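Local coordinates for 2,3-dihydroxybenzoate-AMP ligase (Mycobacterium smegmatis, PDB 5KEI), which belongs to the ANL superfamily of AMP-binding enzymes, pairing a large N-terminal domain with a small, separately folded C-terminal domain, at residues Thr280-Glu285 against Pro303-Leu308; Ala35-Ala38 against Arg43-Leu46; Glu473-Thr478 against Arg522-His527; Leu211-Thr216 against Met355-Leu360; His173-Gly178 against Glu182-Ala187. All blocks are in the same frame, centred on the assembly; numbering follows the deposited sequence.

Contact 1. Residues Thr280-Glu285 against Pro303-Leu308; sequences TDPSPE and PALAKL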
# COMPACT_ATOMS: atom_id res chain seq x y z
N THR A 280 19.24 6.77 -2.87
CA THR A 280 19.24 6.56 -1.44
C THR A 280 18.99 7.89 -0.74
O THR A 280 18.55 7.95 0.42
CB THR A 280 20.61 5.97 -1.00
OG1 THR A 280 20.75 4.66 -1.57
CG2 THR A 280 20.73 5.89 0.51
N ASP A 281 19.25 8.96 -1.48
CA ASP A 281 19.18 10.29 -0.93
C ASP A 281 18.36 11.22 -1.81
O ASP A 281 18.87 11.79 -2.79
CB ASP A 281 20.59 10.83 -0.73
CG ASP A 281 20.63 12.05 0.17
OD1 ASP A 281 19.57 12.47 0.69
OD2 ASP A 281 21.75 12.57 0.38
N PRO A 282 17.08 11.41 -1.46
CA PRO A 282 16.14 12.29 -2.15
C PRO A 282 16.22 13.74 -1.64
O PRO A 282 15.35 14.55 -1.98
CB PRO A 282 14.80 11.66 -1.82
CG PRO A 282 14.98 11.26 -0.42
CD PRO A 282 16.43 10.81 -0.28
N SER A 283 17.23 14.07 -0.84
CA SER A 283 17.48 15.47 -0.47
C SER A 283 17.88 16.29 -1.71
O SER A 283 18.47 15.75 -2.64
CB SER A 283 18.56 15.55 0.60
OG SER A 283 19.76 14.98 0.12
N PRO A 284 17.54 17.60 -1.71
CA PRO A 284 17.68 18.47 -2.89
C PRO A 284 19.03 18.37 -3.62
O PRO A 284 19.05 18.15 -4.84
CB PRO A 284 17.49 19.87 -2.31
CG PRO A 284 16.61 19.67 -1.15
CD PRO A 284 17.00 18.34 -0.56
N GLU A 285 20.12 18.53 -2.89
CA GLU A 285 21.46 18.56 -3.48
C GLU A 285 21.79 17.26 -4.22
O GLU A 285 22.27 17.29 -5.36
CB GLU A 285 22.51 18.83 -2.40
CG GLU A 285 23.90 19.20 -2.95
CD GLU A 285 24.81 19.85 -1.92
OE1 GLU A 285 24.72 19.51 -0.71
OE2 GLU A 285 25.63 20.72 -2.31
N PRO A 303 4.33 15.82 -0.36
CA PRO A 303 4.31 17.29 -0.31
C PRO A 303 5.43 17.96 0.51
O PRO A 303 5.97 18.97 0.06
CB PRO A 303 2.95 17.59 0.32
CG PRO A 303 2.09 16.46 -0.13
CD PRO A 303 2.99 15.25 -0.11
N ALA A 304 5.75 17.42 1.69
CA ALA A 304 6.86 17.97 2.48
C ALA A 304 8.15 18.03 1.67
O ALA A 304 8.88 19.01 1.74
CB ALA A 304 7.07 17.13 3.77
N LEU A 305 8.43 16.98 0.90
CA LEU A 305 9.68 16.90 0.16
C LEU A 305 9.64 17.72 -1.12
O LEU A 305 10.66 18.28 -1.53
CB LEU A 305 10.01 15.45 -0.16
CG LEU A 305 11.43 15.24 -0.68
CD1 LEU A 305 12.45 15.95 0.20
CD2 LEU A 305 11.76 13.76 -0.79
N ALA A 306 8.47 17.79 -1.75
CA ALA A 306 8.31 18.62 -2.93
C ALA A 306 8.55 20.10 -2.57
O ALA A 306 9.21 20.83 -3.32
CB ALA A 306 6.93 18.43 -3.54
N LYS A 307 8.03 20.52 -1.42
CA LYS A 307 8.17 21.89 -0.97
C LYS A 307 9.62 22.21 -0.63
O LYS A 307 10.13 23.28 -0.98
CB LYS A 307 7.26 22.16 0.25
CG LYS A 307 7.43 23.54 0.84
CD LYS A 307 6.24 24.02 1.67
CE LYS A 307 5.93 23.14 2.87
NZ LYS A 307 4.75 23.66 3.67
N LEU A 308 10.30 21.28 0.03
CA LEU A 308 11.71 21.42 0.34
C LEU A 308 12.56 21.59 -0.94
O LEU A 308 13.40 22.47 -0.99
CB LEU A 308 12.20 20.22 1.17
CG LEU A 308 13.66 20.24 1.63
CD1 LEU A 308 13.90 21.35 2.62
CD2 LEU A 308 14.10 18.88 2.21

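Contact 2. Residues Ala35-Ala38 against Arg43-Leu46; sequences AYRA and RDQL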
# COMPACT_ATOMS: atom_id res chain seq x y z
N ALA A 35 -15.81 -8.96 -16.79
CA ALA A 35 -16.02 -7.60 -17.30
C ALA A 35 -14.69 -6.86 -17.52
O ALA A 35 -14.49 -6.19 -18.54
CB ALA A 35 -16.91 -6.82 -16.34
N TYR A 36 -13.79 -6.99 -16.55
CA TYR A 36 -12.50 -6.31 -16.62
C TYR A 36 -11.59 -6.91 -17.70
O TYR A 36 -10.75 -6.21 -18.27
CB TYR A 36 -11.81 -6.36 -15.24
CG TYR A 36 -12.61 -5.69 -14.14
CD1 TYR A 36 -13.51 -4.68 -14.42
CD2 TYR A 36 -12.47 -6.09 -12.81
CE1 TYR A 36 -14.24 -4.08 -13.44
CE2 TYR A 36 -13.20 -5.50 -11.82
CZ TYR A 36 -14.08 -4.49 -12.13
OH TYR A 36 -14.81 -3.89 -11.14
N ARG A 37 -11.76 -8.20 -17.96
CA ARG A 37 -11.05 -8.89 -19.03
C ARG A 37 -11.61 -8.42 -20.39
O ARG A 37 -10.86 -8.06 -21.30
CB ARG A 37 -11.17 -10.41 -18.86
CG ARG A 37 -9.88 -11.08 -18.40
CD ARG A 37 -10.00 -12.60 -18.15
NE ARG A 37 -10.83 -13.29 -19.14
CZ ARG A 37 -10.40 -13.92 -20.23
NH1 ARG A 37 -9.11 -13.99 -20.52
NH2 ARG A 37 -11.27 -14.50 -21.03
N ALA A 38 -12.93 -8.36 -20.50
CA ALA A 38 -13.58 -7.87 -21.72
C ALA A 38 -13.25 -6.41 -22.04
O ALA A 38 -13.23 -6.03 -23.22
CB ALA A 38 -15.10 -8.05 -21.62
N ARG A 43 -5.24 -8.51 -18.58
CA ARG A 43 -4.67 -9.07 -19.81
C ARG A 43 -4.05 -10.46 -19.67
O ARG A 43 -3.26 -10.89 -20.51
CB ARG A 43 -3.63 -8.12 -20.37
CG ARG A 43 -4.19 -6.76 -20.72
CD ARG A 43 -5.17 -6.85 -21.87
NE ARG A 43 -4.56 -6.60 -23.18
CZ ARG A 43 -4.74 -5.50 -23.91
NH1 ARG A 43 -5.52 -4.51 -23.48
NH2 ARG A 43 -4.14 -5.38 -25.08
N ASP A 44 -4.38 -11.15 -18.57
CA ASP A 44 -4.07 -12.57 -18.41
C ASP A 44 -2.58 -12.92 -18.32
O ASP A 44 -2.22 -14.10 -18.37
CB ASP A 44 -4.70 -13.36 -19.55
CG ASP A 44 -6.20 -13.14 -19.65
OD1 ASP A 44 -6.88 -13.15 -18.60
OD2 ASP A 44 -6.69 -12.93 -20.78
N GLN A 45 -1.73 -11.90 -18.21
CA GLN A 45 -0.29 -12.13 -18.12
C GLN A 45 0.25 -11.91 -16.69
O GLN A 45 -0.21 -11.01 -15.95
CB GLN A 45 0.44 -11.24 -19.11
CG GLN A 45 0.03 -11.45 -20.58
CD GLN A 45 0.38 -12.85 -21.09
OE1 GLN A 45 1.50 -13.33 -20.92
NE2 GLN A 45 -0.59 -13.50 -21.73
N LEU A 46 1.21 -12.74 -16.32
CA LEU A 46 1.77 -12.73 -14.97
C LEU A 46 2.61 -11.49 -14.76
O LEU A 46 3.17 -10.98 -15.72
CB LEU A 46 2.63 -13.98 -14.73
CG LEU A 46 1.96 -15.36 -14.63
CD1 LEU A 46 3.01 -16.36 -14.18
CD2 LEU A 46 0.76 -15.40 -13.69

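Contact 3. Residues Glu473-Thr478 against Arg522-His527; sequences EEHLLT and RGVAAH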
# COMPACT_ATOMS: atom_id res chain seq x y z
N GLU A 473 -10.56 1.58 19.35
CA GLU A 473 -11.09 0.35 18.78
C GLU A 473 -10.00 -0.48 18.12
O GLU A 473 -10.01 -1.70 18.22
CB GLU A 473 -12.18 0.66 17.75
CG GLU A 473 -13.53 0.94 18.34
CD GLU A 473 -14.44 1.71 17.40
OE1 GLU A 473 -14.20 1.70 16.17
OE2 GLU A 473 -15.40 2.33 17.92
N GLU A 474 -9.07 0.18 17.44
CA GLU A 474 -7.99 -0.57 16.81
C GLU A 474 -7.12 -1.27 17.86
O GLU A 474 -6.68 -2.39 17.64
CB GLU A 474 -7.15 0.35 15.92
CG GLU A 474 -7.86 0.78 14.61
CD GLU A 474 -8.17 -0.40 13.70
OE1 GLU A 474 -7.43 -1.41 13.73
OE2 GLU A 474 -9.16 -0.32 12.93
N HIS A 475 -6.89 -0.61 18.99
CA HIS A 475 -6.11 -1.15 20.10
C HIS A 475 -6.75 -2.39 20.72
O HIS A 475 -6.08 -3.36 21.06
CB HIS A 475 -5.94 -0.10 21.22
CG HIS A 475 -4.87 0.92 20.96
ND1 HIS A 475 -3.53 0.61 20.91
CD2 HIS A 475 -4.96 2.26 20.78
CE1 HIS A 475 -2.84 1.71 20.69
NE2 HIS A 475 -3.67 2.72 20.60
N LEU A 476 -8.07 -2.32 20.90
CA LEU A 476 -8.83 -3.40 21.52
C LEU A 476 -8.84 -4.62 20.63
O LEU A 476 -8.77 -5.75 21.11
CB LEU A 476 -10.26 -2.95 21.82
CG LEU A 476 -10.45 -1.95 22.97
CD1 LEU A 476 -11.92 -1.59 23.09
CD2 LEU A 476 -9.92 -2.50 24.30
N LEU A 477 -8.94 -4.38 19.32
CA LEU A 477 -8.95 -5.43 18.31
C LEU A 477 -7.66 -6.25 18.27
O LEU A 477 -7.67 -7.38 17.80
CB LEU A 477 -9.24 -4.82 16.93
CG LEU A 477 -10.67 -4.31 16.71
CD1 LEU A 477 -10.75 -3.37 15.53
CD2 LEU A 477 -11.62 -5.48 16.53
N THR A 478 -6.55 -5.70 18.78
CA THR A 478 -5.30 -6.46 18.79
C THR A 478 -5.29 -7.54 19.86
O THR A 478 -4.33 -8.30 19.97
CB THR A 478 -4.07 -5.57 19.01
OG1 THR A 478 -4.01 -5.12 20.37
CG2 THR A 478 -4.08 -4.38 18.03
N ARG A 522 0.09 -1.56 25.57
CA ARG A 522 0.18 -0.98 24.23
C ARG A 522 0.41 0.53 24.27
O ARG A 522 0.56 1.17 23.23
CB ARG A 522 -1.08 -1.30 23.42
CG ARG A 522 -1.35 -2.80 23.24
CD ARG A 522 -2.47 -3.05 22.23
NE ARG A 522 -2.26 -2.27 21.01
CZ ARG A 522 -1.47 -2.67 20.02
NH1 ARG A 522 -0.85 -3.84 20.11
NH2 ARG A 522 -1.32 -1.91 18.95
N GLY A 523 0.41 1.11 25.47
CA GLY A 523 0.69 2.52 25.63
C GLY A 523 -0.50 3.46 25.71
O GLY A 523 -0.36 4.65 25.48
N VAL A 524 -1.68 2.94 26.03
CA VAL A 524 -2.86 3.79 26.19
C VAL A 524 -2.98 4.26 27.65
O VAL A 524 -2.92 3.45 28.57
CB VAL A 524 -4.14 3.05 25.76
CG1 VAL A 524 -5.34 4.00 25.74
CG2 VAL A 524 -3.94 2.40 24.41
N ALA A 525 -3.13 5.56 27.86
CA ALA A 525 -3.25 6.08 29.22
C ALA A 525 -4.65 5.82 29.77
O ALA A 525 -5.57 5.48 29.03
CB ALA A 525 -2.92 7.56 29.26
N ALA A 526 -4.81 5.99 31.08
CA ALA A 526 -6.06 5.63 31.74
C ALA A 526 -7.19 6.57 31.38
O ALA A 526 -8.36 6.29 31.66
CB ALA A 526 -5.86 5.60 33.26
N HIS A 527 -6.85 7.70 30.75
CA HIS A 527 -7.84 8.70 30.37
C HIS A 527 -8.48 8.40 29.02
O HIS A 527 -9.33 9.16 28.54
CB HIS A 527 -7.21 10.10 30.34
CG HIS A 527 -6.11 10.26 29.33
ND1 HIS A 527 -6.34 10.21 27.97
CD2 HIS A 527 -4.79 10.49 29.48
CE1 HIS A 527 -5.20 10.40 27.33
NE2 HIS A 527 -4.24 10.57 28.23

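Contact 4. Residues Leu211-Thr216 against Met355-Leu360; sequences LVSGGT and MAEGLL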
# COMPACT_ATOMS: atom_id res chain seq x y z
N LEU A 211 1.12 -5.96 -0.64
CA LEU A 211 1.57 -4.64 -0.21
C LEU A 211 1.22 -4.46 1.26
O LEU A 211 0.40 -5.19 1.82
CB LEU A 211 0.92 -3.53 -1.04
CG LEU A 211 1.14 -3.54 -2.56
CD1 LEU A 211 0.18 -2.59 -3.23
CD2 LEU A 211 2.57 -3.14 -2.90
N VAL A 212 1.88 -3.49 1.89
CA VAL A 212 1.59 -3.09 3.25
C VAL A 212 0.66 -1.87 3.26
O VAL A 212 0.79 -0.97 2.45
CB VAL A 212 2.89 -2.79 4.03
CG1 VAL A 212 2.58 -2.25 5.40
CG2 VAL A 212 3.72 -4.07 4.15
N SER A 213 -0.29 -1.88 4.18
CA SER A 213 -1.25 -0.81 4.35
C SER A 213 -0.71 0.30 5.26
O SER A 213 -0.25 0.02 6.37
CB SER A 213 -2.54 -1.39 4.94
OG SER A 213 -3.50 -0.38 5.13
N GLY A 214 -0.77 1.54 4.81
CA GLY A 214 -0.28 2.66 5.61
C GLY A 214 -1.30 3.13 6.64
O GLY A 214 -1.73 4.28 6.59
N GLY A 215 -1.66 2.26 7.58
CA GLY A 215 -2.75 2.54 8.50
C GLY A 215 -2.39 3.18 9.84
O GLY A 215 -1.62 4.14 9.92
N THR A 216 -2.98 2.63 10.90
CA THR A 216 -2.85 3.18 12.25
C THR A 216 -2.37 2.16 13.28
O THR A 216 -1.83 1.11 12.92
CB THR A 216 -4.19 3.76 12.73
OG1 THR A 216 -4.00 4.44 13.99
CG2 THR A 216 -5.24 2.67 12.90
N MET A 355 -4.00 4.90 -2.81
CA MET A 355 -3.85 4.08 -1.62
C MET A 355 -3.44 2.69 -2.08
O MET A 355 -3.84 2.23 -3.16
CB MET A 355 -5.16 4.04 -0.83
CG MET A 355 -6.33 3.43 -1.58
SD MET A 355 -7.94 3.98 -0.99
CE MET A 355 -7.94 5.69 -1.56
N ALA A 356 -2.62 2.03 -1.26
CA ALA A 356 -2.14 0.68 -1.56
C ALA A 356 -3.29 -0.30 -1.84
O ALA A 356 -3.13 -1.26 -2.59
CB ALA A 356 -1.28 0.18 -0.40
N GLU A 357 -4.43 -0.04 -1.22
CA GLU A 357 -5.63 -0.86 -1.37
C GLU A 357 -6.21 -0.88 -2.79
O GLU A 357 -6.99 -1.78 -3.13
CB GLU A 357 -6.70 -0.38 -0.40
CG GLU A 357 -6.52 -0.84 1.05
CD GLU A 357 -5.64 0.08 1.91
OE1 GLU A 357 -4.99 1.02 1.37
OE2 GLU A 357 -5.61 -0.12 3.13
N GLY A 358 -5.86 0.09 -3.62
CA GLY A 358 -6.46 0.18 -4.93
C GLY A 358 -6.57 1.58 -5.49
O GLY A 358 -5.59 2.12 -5.99
N LEU A 359 -7.77 2.16 -5.39
CA LEU A 359 -8.15 3.40 -6.10
C LEU A 359 -7.05 4.44 -6.26
O LEU A 359 -6.43 4.87 -5.28
CB LEU A 359 -9.34 4.08 -5.41
CG LEU A 359 -9.89 5.28 -6.22
CD1 LEU A 359 -10.62 4.82 -7.47
CD2 LEU A 359 -10.78 6.18 -5.39
N LEU A 360 -6.81 4.83 -7.51
CA LEU A 360 -5.87 5.90 -7.81
C LEU A 360 -6.60 7.08 -8.46
O LEU A 360 -7.37 6.90 -9.41
CB LEU A 360 -4.74 5.39 -8.71
CG LEU A 360 -3.82 4.32 -8.13
CD1 LEU A 360 -2.95 3.70 -9.23
CD2 LEU A 360 -2.95 4.91 -7.06

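Contact 5. Residues His173-Gly178 against Glu182-Ala187; sequences HVLVDG and EFLSWA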
# COMPACT_ATOMS: atom_id res chain seq x y z
N HIS A 173 14.47 -19.34 6.01
CA HIS A 173 15.62 -18.75 5.33
C HIS A 173 15.71 -17.26 5.55
O HIS A 173 14.72 -16.55 5.46
CB HIS A 173 15.55 -19.01 3.82
CG HIS A 173 15.49 -20.46 3.47
ND1 HIS A 173 16.51 -21.34 3.77
CD2 HIS A 173 14.52 -21.20 2.87
CE1 HIS A 173 16.19 -22.55 3.34
NE2 HIS A 173 14.99 -22.49 2.79
N VAL A 174 16.92 -16.79 5.82
CA VAL A 174 17.21 -15.37 5.78
C VAL A 174 18.29 -15.09 4.73
O VAL A 174 19.37 -15.68 4.79
CB VAL A 174 17.66 -14.86 7.14
CG1 VAL A 174 17.95 -13.35 7.07
CG2 VAL A 174 16.61 -15.17 8.20
N LEU A 175 17.98 -14.22 3.77
CA LEU A 175 18.92 -13.85 2.72
C LEU A 175 19.35 -12.41 2.88
O LEU A 175 18.53 -11.49 2.82
CB LEU A 175 18.31 -14.06 1.33
CG LEU A 175 18.06 -15.50 0.87
CD1 LEU A 175 16.79 -16.05 1.50
CD2 LEU A 175 17.98 -15.58 -0.65
N VAL A 176 20.64 -12.21 3.09
CA VAL A 176 21.18 -10.89 3.37
C VAL A 176 22.01 -10.37 2.20
O VAL A 176 23.00 -10.98 1.80
CB VAL A 176 22.04 -10.92 4.66
CG1 VAL A 176 22.55 -9.51 4.99
CG2 VAL A 176 21.25 -11.50 5.81
N ASP A 177 21.58 -9.23 1.66
CA ASP A 177 22.38 -8.50 0.68
C ASP A 177 23.46 -7.73 1.45
O ASP A 177 23.22 -6.63 1.95
CB ASP A 177 21.49 -7.55 -0.14
CG ASP A 177 22.24 -6.86 -1.28
OD1 ASP A 177 23.04 -7.53 -1.96
OD2 ASP A 177 22.02 -5.65 -1.50
N GLY A 178 24.64 -8.34 1.57
CA GLY A 178 25.72 -7.82 2.40
C GLY A 178 26.33 -8.88 3.32
O GLY A 178 26.37 -10.06 2.98
N GLU A 182 25.56 -15.49 10.09
CA GLU A 182 25.10 -16.90 10.18
C GLU A 182 24.11 -17.27 9.08
O GLU A 182 23.80 -18.44 8.89
CB GLU A 182 24.44 -17.13 11.53
CG GLU A 182 23.37 -16.09 11.73
CD GLU A 182 23.39 -15.45 13.08
OE1 GLU A 182 22.63 -15.87 13.96
OE2 GLU A 182 24.20 -14.51 13.25
N PHE A 183 23.62 -16.26 8.37
CA PHE A 183 22.56 -16.46 7.39
C PHE A 183 23.12 -16.64 5.99
O PHE A 183 24.33 -16.72 5.81
CB PHE A 183 21.59 -15.29 7.41
CG PHE A 183 21.03 -15.00 8.76
CD1 PHE A 183 20.10 -15.84 9.33
CD2 PHE A 183 21.43 -13.87 9.45
CE1 PHE A 183 19.57 -15.57 10.58
CE2 PHE A 183 20.90 -13.58 10.70
CZ PHE A 183 19.97 -14.43 11.26
N LEU A 184 22.21 -16.70 5.02
CA LEU A 184 22.54 -16.85 3.60
C LEU A 184 22.95 -15.53 2.97
O LEU A 184 22.45 -14.47 3.35
CB LEU A 184 21.35 -17.43 2.85
CG LEU A 184 20.98 -18.90 3.07
CD1 LEU A 184 19.47 -19.10 2.92
CD2 LEU A 184 21.74 -19.76 2.10
N SER A 185 23.85 -15.58 1.99
CA SER A 185 24.25 -14.39 1.24
C SER A 185 23.38 -14.25 0.01
O SER A 185 23.28 -15.18 -0.78
CB SER A 185 25.72 -14.47 0.82
OG SER A 185 26.12 -13.28 0.14
N TRP A 186 22.74 -13.08 -0.14
CA TRP A 186 21.87 -12.84 -1.28
C TRP A 186 22.67 -12.96 -2.58
O TRP A 186 22.19 -13.53 -3.56
CB TRP A 186 21.20 -11.47 -1.19
CG TRP A 186 20.49 -11.06 -2.45
CD1 TRP A 186 20.97 -10.23 -3.43
CD2 TRP A 186 19.19 -11.47 -2.89
NE1 TRP A 186 20.04 -10.10 -4.43
CE2 TRP A 186 18.94 -10.85 -4.12
CE3 TRP A 186 18.21 -12.31 -2.35
CZ2 TRP A 186 17.76 -11.03 -4.82
CZ3 TRP A 186 17.04 -12.49 -3.04
CH2 TRP A 186 16.82 -11.86 -4.26
N ALA A 187 23.89 -12.43 -2.57
CA ALA A 187 24.78 -12.50 -3.71
C ALA A 187 25.09 -13.94 -4.08
O ALA A 187 24.98 -14.33 -5.24
CB ALA A 187 26.08 -11.74 -3.43

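Contact 1. Residues Thr280-Glu285 against Pro303-Leu308
P282 and P284 on one side, L305 and L308 on the other, make up a contact in which two proline rings meet two leucines and no hydrogen bond crosses between 280-285 and 303-308. In each pair the side chains meet at about a right angle, a leucine branch touching the flank of a ring. L305 reaches P282 through CD2, which lies 3.8 Å from P282 CB; its other methyl, CD1, rests 3.9 Å from P282 O. The torsion that turns L305 CG away from its own backbone N (chi1 -168°) extends the branch from the helix toward this ring. One turn further on, L308 CD2 sits 4.0 Å from P284 CD, at a more exposed position. L305 and L308 thus present one helical face to the bend that carries the prolines, and W309 on the same helix donates from NE1 to P282 O.

The bend is braced from within. D281 OD1 accepts the backbone N of S283 at 3.2 Å, forming an Asx turn, and also takes the S283 OG bond at 2.6 Å. Both donors come from the same face of the carboxylate, well out of its plane. S283 stands at the N-cap of helix 284-294 without making a capping bond with its side chain, and P284 starts the helix.

P282 also packs on A252, beyond the end of strand 248-251. The arrangement belongs to a beta-alpha-beta crossover: 280-285 leads from strand 275-278 into helix 284-294, and helix 303-310 follows the returning parallel strand 298-301.

Contact 2. Residues Ala35-Ala38 against Arg43-Leu46
R37 and D44 meet through a salt bridge made by a single nitrogen: NH1 of R37 sits before both carboxylate oxygens of D44, and the tight part of the contact is confined to this spot. The NH1 of R37 lies 3.1 Å from OD1 of D44 in a nearly straight bond (166°), with the oxygen close to the guanidinium plane and the donor on the syn side but tilted out of the carboxylate plane. D44 OD2 is nearer to R37 NH1, at 2.7 Å, yet the angle of 117° makes that bond weak. Because NH1 alone serves both oxygens and the two planes are tilted 40° against each other, this is not the coplanar, two-nitrogen pairing of an end-on bridge. Below the charged head the aliphatic chain of R37 joins in, its CD 3.2 Å from D44 OD1. A bend at chi3 folds the guanidinium over toward the aspartate.

Away from that spot the contact is loose. R37 is exposed, and its side chain leaves the helix at an unstaggered chi1. R43 takes no direct part in the bridge; its NH1 is hydrogen-bonded to G40 O. Little surface is buried altogether, 112 Å², although R37 also leans on W42 and Q228.

D44 has further support: its backbone N is bonded to Q228 OE1 at the start of helix 227-240. Opposite charges at a surface site, joined by one good bond and one poor one, probably give a modest electrostatic tie between the end of helix 30-38 and the loop leading to helix 49-57.

Contact 3. Residues Glu473-Thr478 against Arg522-His527
H475 is met from two directions: V524 lies over a face of its imidazole and R522 comes in at its edge. V524 CG2 stands 3.7 Å from the ring centroid and nearly on the ring normal, a centred CH-pi contact. At the edge, R522 NE donates to H475 ND1 over 3.1 Å, an almost linear bond (172°) lying close to both the ring plane and the guanidinium plane, even though those planes are 56° apart. The ring is turned to this use with CG beside its backbone N (chi1 -79°), while NE2 makes a weak hydrogen bond to D471.

Between these partners the chain leaves helix 512-521 through a Schellman motif, with G523 at positive phi; this places R522 and V524 on the same histidine at the end of helix 469-477 in the C-terminal domain.

The side chains of T478 and R522 run toward each other from opposite directions. CG2 of T478 lies over one face of the guanidinium, 3.7 Å from R522 CZ, and T478 OG1 is 3.2 Å from R522 CD. That hydroxyl is not bonded to the arginine: OG1 of T478 donates to H475 O at 2.8 Å and is also hydrogen-bonded to H518 NE2 from helix 512-521.

Contact 4. Residues Leu211-Thr216 against Met355-Leu360
S213 and E357 supply the one hydrogen bond between the end of strand 207-212 and the turn at 355-360. The hydroxyl OG of S213 donates to OE2 of E357 at 2.9 Å, arriving on the syn side of the carboxylate but 33° out of its plane. S213 points OG away from its backbone N (chi1 180°), and E357 bends at chi2 (88°) to bring its carboxylate round to meet it. The same OE2 is hydrogen-bonded to Y415 OH, so the buried oxygen is gripped by two hydroxyls and the rotation of the carboxylate is restrained.

Van der Waals contact is centred on A356. Its methyl group CB faces the strand, 3.7 Å from V212 O and 4.2 Å from L211 CD1. The same leucine methyl, L211 CD1, also comes within 3.6 Å of A356 O, a carbonyl whose hydrogen bond comes from R225 NH1 on the neighbouring strand 222-226. I223 of that strand packs against S213, A356 and E357 alike.

Backbone bonds shape each segment separately. M355-G358 is a type I beta turn closed by G358 N to M355 O at 3.0 Å, and this turn presents A356 and E357 side by side. Past S213 the chain runs through an inverse gamma turn centred on G214 into G215 and T216, which are exposed and poorly ordered.

The loop starting at S213, with its SGGT sequence, matches the glycine-rich signature loop of ANL enzymes, which is often mobile in relatives; MAE at 355-357 matches a second signature. As in relatives, the two motifs probably border the active site of the N-terminal domain.

Contact 5. Residues His173-Gly178 against Glu182-Ala187
F183 crosses V174 at a slant, presenting a ring face to its CG1, and the phenylalanine can be followed atom by atom. CB of F183 starts 3.5 Å from V174 O, with V176 CG2 a little further off. The next atom, CG, faces V174 CB, and CD1 presses on that same V174 CB at 3.4 Å, the closest point of the pair. Toward the tip, F183 CE1 meets V174 CG2 at 3.8 Å. V174 CG1 stands over the ring offset toward its rim, in a CH-pi contact, while E182 CG covers the opposite face. E182 itself is salt-bridged to R162 on helix 158-167, and A161 of that helix touches both F183 and V174.

Beside the ring the backbones pair as parallel strands: L184 N binds V174 O at 3.0 Å, and V176 N binds L184 O at 2.9 Å. The final bond, W186 N to V176 O at 2.9 Å, is straight at the hydrogen (177°) but reaches the carbonyl from above its plane. W186 sets CE3 against L175 CD2 and satisfies NE1 with E107. Three main-chain bonds thus tie in the edge strand that runs directly into helix 186-190, with V174, F183, L175 and W186 supplying apolar contacts beside it.

In the fold
The centre of contact 4 lies about 3 Å from the centre of the chain, probably bordering the active site, and the others lie around it. Contact 3 belongs to the C-terminal domain, its centre about 23 Å from that of contact 4, yet the two touch: E474 CG packs 3.7 Å from T216 CG2, so helix 469-477 approaches the poorly ordered signature loop. Contact 5 adds outer strand 184-185 to the sheet containing strand 207-212, its nearest atoms about 17 Å from contact 4. Contact 1 lies by the other large sheet, whose strands 349-354 and 360-362 are joined by the turn of 355-360; nearest atoms are about 13 Å apart. Contact 2, its nearest atoms about 10 Å from those of contact 4, shares helix 227-240 with it.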